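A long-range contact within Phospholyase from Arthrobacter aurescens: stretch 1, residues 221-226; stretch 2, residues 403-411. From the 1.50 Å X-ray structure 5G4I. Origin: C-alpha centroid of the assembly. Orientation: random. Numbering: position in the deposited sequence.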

# COMPACT_ATOMS: atom_id res chain seq x y z
N PHE A 221 0.06 9.75 21.30
CA PHE A 221 -1.04 10.72 21.07
C PHE A 221 -0.49 12.01 20.46
O PHE A 221 -0.82 13.13 20.95
CB PHE A 221 -1.86 10.91 22.37
CG PHE A 221 -2.57 9.61 22.79
CD1 PHE A 221 -3.79 9.26 22.20
CD2 PHE A 221 -1.99 8.75 23.73
CE1 PHE A 221 -4.39 8.05 22.57
CE2 PHE A 221 -2.61 7.58 24.06
CZ PHE A 221 -3.81 7.22 23.49
N SER A 222 0.27 11.85 19.38
CA SER A 222 0.93 12.98 18.73
C SER A 222 0.02 13.91 17.97
O SER A 222 0.06 15.16 18.21
CB SER A 222 2.09 12.50 17.88
OG SER A 222 1.67 11.64 16.85
N THR A 223 -0.87 13.44 17.11
CA THR A 223 -1.82 14.28 16.38
C THR A 223 -2.72 15.10 17.36
O THR A 223 -3.15 16.22 17.03
CB THR A 223 -2.67 13.40 15.44
OG1 THR A 223 -1.78 12.72 14.56
CG2 THR A 223 -3.69 14.18 14.60
N GLU A 224 -3.05 14.46 18.50
CA GLU A 224 -3.88 15.02 19.55
C GLU A 224 -3.20 16.19 20.33
O GLU A 224 -3.88 16.88 21.13
CB GLU A 224 -4.15 13.92 20.60
CG GLU A 224 -5.07 12.78 20.15
CD GLU A 224 -4.38 11.66 19.41
OE1 GLU A 224 -3.14 11.74 19.07
OE2 GLU A 224 -5.05 10.63 19.12
N GLY A 225 -1.92 16.43 20.09
CA GLY A 225 -1.10 17.46 20.81
C GLY A 225 -0.06 16.93 21.76
O GLY A 225 0.36 17.68 22.69
N LEU A 226 0.40 15.69 21.66
CA LEU A 226 1.38 15.05 22.51
C LEU A 226 1.00 14.98 23.98
O LEU A 226 1.55 15.67 24.87
CB LEU A 226 2.83 15.69 22.33
CG LEU A 226 3.57 15.31 21.09
CD1 LEU A 226 4.86 16.20 20.97
CD2 LEU A 226 3.98 13.82 21.11
N ARG A 403 4.31 21.55 13.39
CA ARG A 403 3.36 21.61 14.53
C ARG A 403 2.25 20.58 14.46
O ARG A 403 2.02 20.00 13.35
CB ARG A 403 2.71 23.00 14.64
CG ARG A 403 2.02 23.43 13.37
CD ARG A 403 1.21 24.74 13.54
NE ARG A 403 0.78 25.31 12.25
CZ ARG A 403 0.17 26.52 12.15
NH1 ARG A 403 -0.17 27.25 13.26
NH2 ARG A 403 -0.11 27.01 10.94
N VAL A 404 1.60 20.35 15.58
CA VAL A 404 0.50 19.42 15.72
C VAL A 404 -0.55 19.98 16.65
O VAL A 404 -0.32 20.96 17.37
CB VAL A 404 0.94 18.00 16.29
CG1 VAL A 404 1.59 17.18 15.25
CG2 VAL A 404 1.75 18.05 17.53
N GLY A 405 -1.67 19.26 16.79
CA GLY A 405 -2.69 19.49 17.79
C GLY A 405 -3.98 20.15 17.25
O GLY A 405 -3.89 20.89 16.25
N PRO A 406 -5.08 19.99 18.01
CA PRO A 406 -6.36 20.56 17.57
C PRO A 406 -6.42 22.09 17.56
O PRO A 406 -7.23 22.69 16.78
CB PRO A 406 -7.32 19.97 18.58
CG PRO A 406 -6.54 19.63 19.77
CD PRO A 406 -5.22 19.19 19.21
N HIS A 407 -5.54 22.75 18.30
CA HIS A 407 -5.44 24.20 18.24
C HIS A 407 -4.24 24.69 17.46
O HIS A 407 -3.89 25.88 17.47
CB HIS A 407 -5.46 24.77 19.64
CG HIS A 407 -6.58 24.26 20.50
ND1 HIS A 407 -7.91 24.52 20.22
CD2 HIS A 407 -6.57 23.48 21.61
CE1 HIS A 407 -8.67 23.92 21.12
NE2 HIS A 407 -7.88 23.29 21.97
N ASP A 408 -3.52 23.80 16.74
CA ASP A 408 -2.46 24.16 15.83
C ASP A 408 -1.33 24.96 16.51
O ASP A 408 -0.68 25.84 15.87
CB ASP A 408 -3.05 24.95 14.63
CG ASP A 408 -2.74 24.34 13.32
OD1 ASP A 408 -1.94 23.36 13.21
OD2 ASP A 408 -3.32 24.86 12.37
N ASN A 409 -1.03 24.59 17.75
CA ASN A 409 -0.06 25.34 18.57
C ASN A 409 0.99 24.53 19.31
O ASN A 409 1.62 25.04 20.23
CB ASN A 409 -0.82 26.23 19.57
CG ASN A 409 -1.41 25.43 20.70
OD1 ASN A 409 -2.10 24.43 20.44
ND2 ASN A 409 -1.20 25.81 21.91
N VAL A 410 1.12 23.21 18.99
CA VAL A 410 2.18 22.40 19.64
C VAL A 410 3.33 22.25 18.66
O VAL A 410 3.20 21.64 17.61
CB VAL A 410 1.65 21.06 20.13
CG1 VAL A 410 2.79 20.26 20.78
CG2 VAL A 410 0.46 21.20 21.05
N LEU A 411 4.45 22.91 19.00
CA LEU A 411 5.64 22.88 18.16
C LEU A 411 6.27 21.51 18.29
O LEU A 411 6.38 21.04 19.43
CB LEU A 411 6.53 24.12 18.65
CG LEU A 411 7.47 24.74 17.74
CD1 LEU A 411 6.77 25.47 16.60
CD2 LEU A 411 8.33 25.69 18.50
O HOH W 1 -2.54 17.52 14.55

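Two tight turns meet here, far apart in sequence, and the contact is built mostly from backbone. Ser222 to Gly225 forms a type I turn, closed by Gly225 N donating to Ser222 O (3.0 Å). Gly405 to Asp408 forms another, closed by Asp408 N to Gly405 O (3.0 Å), at the tip of a hairpin whose strands are paired through Val404 and Val410 in both directions.

The nearest CA atoms across the contact belong to two glycines, with Gly225 CA 4.0 Å from Gly405 CA. Their backbone angles, with phi near 109° at Gly225 and 105° at Gly405, would jam a CB against the preceding carbonyl oxygen, which by itself calls for glycine.

Polar links are sparse but well placed. A water donates to Thr223 O (2.9 Å) and accepts from Gly405 N (3.0 Å), bridging the two backbones. The same carbonyl receives a CA-H···O contact, Thr223 O to Gly405 CA at 3.4 Å.

The remaining contacts are van der Waals packing. Val404 and Val410 both point toward the first turn: Val404 CG2 lies 3.4 Å from Ser222 O, and Val410 CG2 3.9 Å from Gly225 O. Pro406 CD rests 3.3 Å from Glu224 O. Thr223 and Glu224 direct their CA-to-CB bonds away, leaving their carbonyls to meet the hairpin.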